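Long-range contacts in capsid fiber protein (Bacillus phage phi29, PDB 6QYY), which forms the fibers on the phage head, here in their N-terminal base, which probably attaches them to the capsid: residues 9-14 with 29-34; 15-20 with 64-69. All coordinates share one frame; numbering follows the deposited sequence.

Interaction 1 (9-14 with 29-34); sequences AKSNVM and EISHAA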
loop_
_atom_site.group_PDB
_atom_site.type_symbol
_atom_site.label_atom_id
_atom_site.label_comp_id
_atom_site.label_asym_id
_atom_site.label_seq_id
_atom_site.Cartn_x
_atom_site.Cartn_y
_atom_site.Cartn_z
ATOM N N ALA A 9 -20.647 14.490 3.324
ATOM C CA ALA A 9 -20.619 14.575 1.870
ATOM C C ALA A 9 -20.791 16.028 1.455
ATOM O O ALA A 9 -21.804 16.654 1.779
ATOM C CB ALA A 9 -21.722 13.710 1.267
ATOM N N LYS A 10 -19.815 16.570 0.736
ATOM C CA LYS A 10 -19.948 17.943 0.270
ATOM C C LYS A 10 -20.720 18.045 -1.038
ATOM O O LYS A 10 -21.175 19.137 -1.395
ATOM C CB LYS A 10 -18.563 18.592 0.158
ATOM C CG LYS A 10 -17.917 18.603 -1.200
ATOM C CD LYS A 10 -16.778 19.624 -1.175
ATOM C CE LYS A 10 -16.135 19.814 -2.540
ATOM N NZ LYS A 10 -15.232 21.007 -2.577
ATOM N N SER A 11 -20.899 16.931 -1.735
ATOM C CA SER A 11 -21.790 16.822 -2.873
ATOM C C SER A 11 -22.251 15.376 -2.908
ATOM O O SER A 11 -21.731 14.534 -2.174
ATOM C CB SER A 11 -21.094 17.230 -4.169
ATOM O OG SER A 11 -19.828 16.605 -4.252
ATOM N N ASN A 12 -23.239 15.084 -3.748
ATOM C CA ASN A 12 -23.767 13.726 -3.760
ATOM C C ASN A 12 -22.671 12.731 -4.131
ATOM O O ASN A 12 -21.867 12.979 -5.033
ATOM C CB ASN A 12 -24.943 13.622 -4.730
ATOM C CG ASN A 12 -26.161 14.401 -4.255
ATOM O OD1 ASN A 12 -26.600 14.258 -3.108
ATOM N ND2 ASN A 12 -26.718 15.216 -5.137
ATOM N N VAL A 13 -22.624 11.615 -3.408
ATOM C CA VAL A 13 -21.627 10.573 -3.632
ATOM C C VAL A 13 -22.359 9.283 -3.973
ATOM O O VAL A 13 -23.263 8.854 -3.240
ATOM C CB VAL A 13 -20.710 10.384 -2.409
ATOM C CG1 VAL A 13 -19.898 9.092 -2.526
ATOM C CG2 VAL A 13 -19.782 11.589 -2.237
ATOM N N MET A 14 -21.976 8.665 -5.080
ATOM C CA MET A 14 -22.584 7.404 -5.466
ATOM C C MET A 14 -21.660 6.247 -5.128
ATOM O O MET A 14 -20.437 6.405 -5.023
ATOM C CB MET A 14 -22.936 7.416 -6.947
ATOM C CG MET A 14 -24.041 8.421 -7.199
ATOM S SD MET A 14 -24.870 8.182 -8.752
ATOM C CE MET A 14 -23.714 8.969 -9.866
ATOM N N GLU A 29 -14.639 16.448 4.507
ATOM C CA GLU A 29 -15.698 16.295 3.528
ATOM C C GLU A 29 -15.245 15.335 2.436
ATOM O O GLU A 29 -14.055 15.242 2.126
ATOM C CB GLU A 29 -16.119 17.659 2.962
ATOM C CG GLU A 29 -16.694 18.558 4.055
ATOM C CD GLU A 29 -17.351 19.826 3.533
ATOM O OE1 GLU A 29 -18.299 20.324 4.187
ATOM O OE2 GLU A 29 -16.911 20.336 2.480
ATOM N N ILE A 30 -16.188 14.564 1.910
ATOM C CA ILE A 30 -15.915 13.681 0.787
ATOM C C ILE A 30 -16.723 14.150 -0.413
ATOM O O ILE A 30 -17.785 14.775 -0.285
ATOM C CB ILE A 30 -16.235 12.205 1.108
ATOM C CG1 ILE A 30 -17.700 12.053 1.498
ATOM C CG2 ILE A 30 -15.304 11.649 2.205
ATOM C CD1 ILE A 30 -18.155 10.581 1.567
ATOM N N SER A 31 -16.207 13.836 -1.590
ATOM C CA SER A 31 -16.887 14.098 -2.850
ATOM C C SER A 31 -16.200 13.222 -3.880
ATOM O O SER A 31 -15.138 12.651 -3.618
ATOM C CB SER A 31 -16.836 15.584 -3.238
ATOM O OG SER A 31 -15.506 16.062 -3.253
ATOM N N HIS A 32 -16.819 13.113 -5.052
ATOM C CA HIS A 32 -16.190 12.395 -6.150
ATOM C C HIS A 32 -14.839 13.007 -6.478
ATOM O O HIS A 32 -14.714 14.229 -6.617
ATOM C CB HIS A 32 -17.093 12.425 -7.384
ATOM C CG HIS A 32 -18.323 11.598 -7.226
ATOM N ND1 HIS A 32 -19.475 11.823 -7.950
ATOM C CD2 HIS A 32 -18.587 10.552 -6.409
ATOM C CE1 HIS A 32 -20.395 10.948 -7.587
ATOM N NE2 HIS A 32 -19.880 10.162 -6.656
ATOM N N ALA A 33 -13.827 12.150 -6.603
ATOM C CA ALA A 33 -12.514 12.599 -7.040
ATOM C C ALA A 33 -12.621 13.290 -8.393
ATOM O O ALA A 33 -13.413 12.893 -9.253
ATOM C CB ALA A 33 -11.550 11.414 -7.125
ATOM N N ALA A 34 -11.842 14.352 -8.564
ATOM C CA ALA A 34 -11.876 15.113 -9.804
ATOM C C ALA A 34 -11.229 14.328 -10.945
ATOM O O ALA A 34 -10.320 13.518 -10.743
ATOM C CB ALA A 34 -11.169 16.462 -9.628
HETATM O O HOH W 1 -19.453 14.234 -5.143
#
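Ala-9 and Ile-30 form a parallel beta bridge, their CA atoms 4.9 Å apart, where strand 3-9 ends beside strand 28-32. One of its hydrogen bonds runs from Lys-10 N to Ile-30 O (2.9 Å, 163° at the hydrogen), and Ala-9 CA adds a C-H...O contact to the same oxygen; Ile-30 also bonds the backbone of Arg-8. Residues 10-14 then leave the strand pairing but stay alongside Ser-31 and His-32. At their far end Met-14 N makes a nearly straight bond to His-32 NE2 (3.0 Å, 171°); the donor sits 16° out of the ring plane. With NE2 accepting, a neutral ring would carry its proton on ND1. Asn-12 O and a water both lie over one face of this imidazole, offset toward its rim. The water links the two segments: it donates to Asn-12 O, accepts from His-32 N and bonds Ser-11 OG at 2.6 Å. Ser-11 OG, set between its backbone N and carbonyl carbon, also abuts Ser-31 CB at 3.3 Å. Lys-10 and Glu-29 cross at about a right angle: OE2 of Glu-29 touches CB of Lys-10 (3.3 Å), while Lys-10 NZ stays 5.4 Å from that oxygen, too far for a salt bridge. Val-13 CG2 lies 3.9 Å from Ser-31 CA. The contact is the end of a parallel strand pair in the mixed sheet, where strand 28-32 lies between 3-9 and antiparallel 18-23; Val-13 packs on Leu-19 of the latter, while Asn-12 OD1 bonds Lys-49 N in the loop before strand 52-57.

Interaction 2 (15-20 with 64-69); sequences AYRLLA and QVIAGS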
loop_
_atom_site.group_PDB
_atom_site.type_symbol
_atom_site.label_atom_id
_atom_site.label_comp_id
_atom_site.label_asym_id
_atom_site.label_seq_id
_atom_site.Cartn_x
_atom_site.Cartn_y
_atom_site.Cartn_z
ATOM N N ALA A 15 -22.264 5.083 -4.914
ATOM C CA ALA A 15 -21.480 3.916 -4.535
ATOM C C ALA A 15 -20.539 3.526 -5.665
ATOM O O ALA A 15 -20.836 3.714 -6.848
ATOM C CB ALA A 15 -22.404 2.750 -4.170
ATOM N N TYR A 16 -19.374 2.997 -5.286
ATOM C CA TYR A 16 -18.371 2.509 -6.230
ATOM C C TYR A 16 -17.783 3.630 -7.072
ATOM O O TYR A 16 -17.373 3.401 -8.209
ATOM C CB TYR A 16 -18.926 1.396 -7.131
ATOM C CG TYR A 16 -19.677 0.399 -6.288
ATOM C CD1 TYR A 16 -19.026 -0.249 -5.240
ATOM C CD2 TYR A 16 -21.048 0.183 -6.453
ATOM C CE1 TYR A 16 -19.692 -1.132 -4.407
ATOM C CE2 TYR A 16 -21.736 -0.722 -5.615
ATOM C CZ TYR A 16 -21.038 -1.365 -4.598
ATOM O OH TYR A 16 -21.663 -2.248 -3.753
ATOM N N ARG A 17 -17.714 4.834 -6.515
ATOM C CA ARG A 17 -17.054 5.949 -7.168
ATOM C C ARG A 17 -15.837 6.376 -6.364
ATOM O O ARG A 17 -15.795 6.245 -5.133
ATOM C CB ARG A 17 -18.010 7.127 -7.346
ATOM C CG ARG A 17 -19.283 6.761 -8.093
ATOM C CD ARG A 17 -19.001 6.454 -9.549
ATOM N NE ARG A 17 -20.226 6.103 -10.272
ATOM C CZ ARG A 17 -21.014 6.984 -10.876
ATOM N NH1 ARG A 17 -20.713 8.274 -10.842
ATOM N NH2 ARG A 17 -22.106 6.578 -11.514
ATOM N N LEU A 18 -14.830 6.855 -7.079
ATOM C CA LEU A 18 -13.599 7.296 -6.439
ATOM C C LEU A 18 -13.845 8.578 -5.656
ATOM O O LEU A 18 -14.628 9.436 -6.078
ATOM C CB LEU A 18 -12.514 7.537 -7.495
ATOM C CG LEU A 18 -12.219 6.295 -8.346
ATOM C CD1 LEU A 18 -11.511 6.708 -9.645
ATOM C CD2 LEU A 18 -11.408 5.266 -7.553
ATOM N N LEU A 19 -13.166 8.707 -4.515
ATOM C CA LEU A 19 -13.400 9.801 -3.580
ATOM C C LEU A 19 -12.153 10.652 -3.366
ATOM O O LEU A 19 -11.014 10.159 -3.397
ATOM C CB LEU A 19 -13.853 9.289 -2.213
ATOM C CG LEU A 19 -15.147 8.496 -2.113
ATOM C CD1 LEU A 19 -15.300 7.969 -0.675
ATOM C CD2 LEU A 19 -16.330 9.371 -2.533
ATOM N N ALA A 20 -12.403 11.938 -3.139
ATOM C CA ALA A 20 -11.421 12.905 -2.671
ATOM C C ALA A 20 -11.796 13.356 -1.262
ATOM O O ALA A 20 -12.959 13.676 -0.991
ATOM C CB ALA A 20 -11.358 14.121 -3.605
ATOM N N GLN A 64 -13.208 -1.956 -6.382
ATOM C CA GLN A 64 -14.296 -2.054 -7.347
ATOM C C GLN A 64 -14.800 -0.650 -7.648
ATOM O O GLN A 64 -15.220 0.065 -6.729
ATOM C CB GLN A 64 -15.434 -2.918 -6.800
ATOM C CG GLN A 64 -15.093 -4.356 -6.766
ATOM C CD GLN A 64 -16.051 -5.169 -5.915
ATOM O OE1 GLN A 64 -16.671 -4.680 -4.961
ATOM N NE2 GLN A 64 -16.164 -6.415 -6.258
ATOM N N VAL A 65 -14.758 -0.257 -8.928
ATOM C CA VAL A 65 -15.122 1.092 -9.354
ATOM C C VAL A 65 -15.973 1.030 -10.619
ATOM O O VAL A 65 -15.729 0.214 -11.513
ATOM C CB VAL A 65 -13.880 1.977 -9.614
ATOM C CG1 VAL A 65 -14.322 3.409 -9.890
ATOM C CG2 VAL A 65 -12.923 1.943 -8.414
ATOM N N ILE A 66 -16.958 1.920 -10.715
ATOM C CA ILE A 66 -17.744 2.030 -11.942
ATOM C C ILE A 66 -16.866 2.544 -13.082
ATOM O O ILE A 66 -16.145 3.538 -12.934
ATOM C CB ILE A 66 -18.951 2.959 -11.728
ATOM C CG1 ILE A 66 -19.894 2.383 -10.645
ATOM C CG2 ILE A 66 -19.707 3.133 -13.027
ATOM C CD1 ILE A 66 -20.511 1.092 -11.040
ATOM N N ALA A 67 -16.937 1.871 -14.235
ATOM C CA ALA A 67 -16.215 2.317 -15.426
ATOM C C ALA A 67 -16.890 3.531 -16.058
ATOM O O ALA A 67 -18.094 3.516 -16.337
ATOM C CB ALA A 67 -16.136 1.188 -16.452
ATOM N N GLY A 68 -16.105 4.576 -16.316
ATOM C CA GLY A 68 -16.623 5.722 -17.051
ATOM C C GLY A 68 -16.626 5.577 -18.557
ATOM O O GLY A 68 -17.247 6.395 -19.239
ATOM N N SER A 69 -15.933 4.569 -19.078
ATOM C CA SER A 69 -15.956 4.193 -20.487
ATOM C C SER A 69 -15.461 2.752 -20.568
ATOM O O SER A 69 -15.124 2.142 -19.551
ATOM C CB SER A 69 -15.117 5.151 -21.342
ATOM O OG SER A 69 -13.792 5.261 -20.846
#
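Leu-18 lies across Val-65 at about a right angle, its CD2 3.8 Å from Val-65 CG2 and its CG 3.9 Å from Val-65 CG1. The pair bridges the two sheets of this all-beta chain: Leu-18 begins strand 18-23 of the mixed sheet, and Val-65 belongs to 62-66, an outermost strand of the antiparallel sheet within the chain. The touching parts, 15-18 and 64-66, run 94° apart, and instead of extending a sheet they share one direct hydrogen bond, at the carbonyl of Tyr-16. Tyr-16 O accepts it from Ile-66 N (2.9 Å, 168° at the hydrogen), with the donor in the carbonyl plane. Val-65 CA adds a C-H...O contact to that oxygen at 3.4 Å, and Val-65 CG1, anti to its backbone N (chi1 -173°), also comes up against it. Tyr-16 has a positive phi, the left-handed backbone conformation, in the turn leading into strand 18-23. Its CB meets Ile-66 CG1 at 3.8 Å, while Ala-15 CB sits 3.7 Å above one face of the Tyr-16 ring, offset toward the rim. Leu-107 of strand 107-112, next to 62-66 in the sheet, packs against Tyr-16, Gln-64 and Ile-66. Gln-64 also packs on Met-1 of the second subunit, which places this edge close to a subunit interface of the trimer. Arg-17 reaches the contact by a detour: its CB points away from 64-69, but a bend at chi2 turns CD back toward Ile-66. Beyond it, Arg-17 NH1 bonds Asp-82 O, whereas Arg-17 NE is buried without a polar partner in the model, 3.7 Å from Ile-66 CB.

In the fold
From the N terminus, strand 3-9 passes straight into 9-14, then 15-20, so the first halves of both contacts are consecutive. Interaction 1 closes first: the chain goes out along strand 18-23 and returns by 28-32, keeping the closure within the mixed sheet. Interaction 2 closes a much longer loop, when the chain has left the mixed sheet by 52-57 and enters the antiparallel sheet with strand 62-66. The segments alternate along the chain, so the two contacts cross rather than nest. They also touch: Ser-31 O with Ala-20 N and Ala-33 N with Leu-18 O are probable backbone hydrogen bonds. Interaction 1 holds residues 9-14 to the mixed sheet; interaction 2 joins the start of strand 18-23 to the antiparallel sheet.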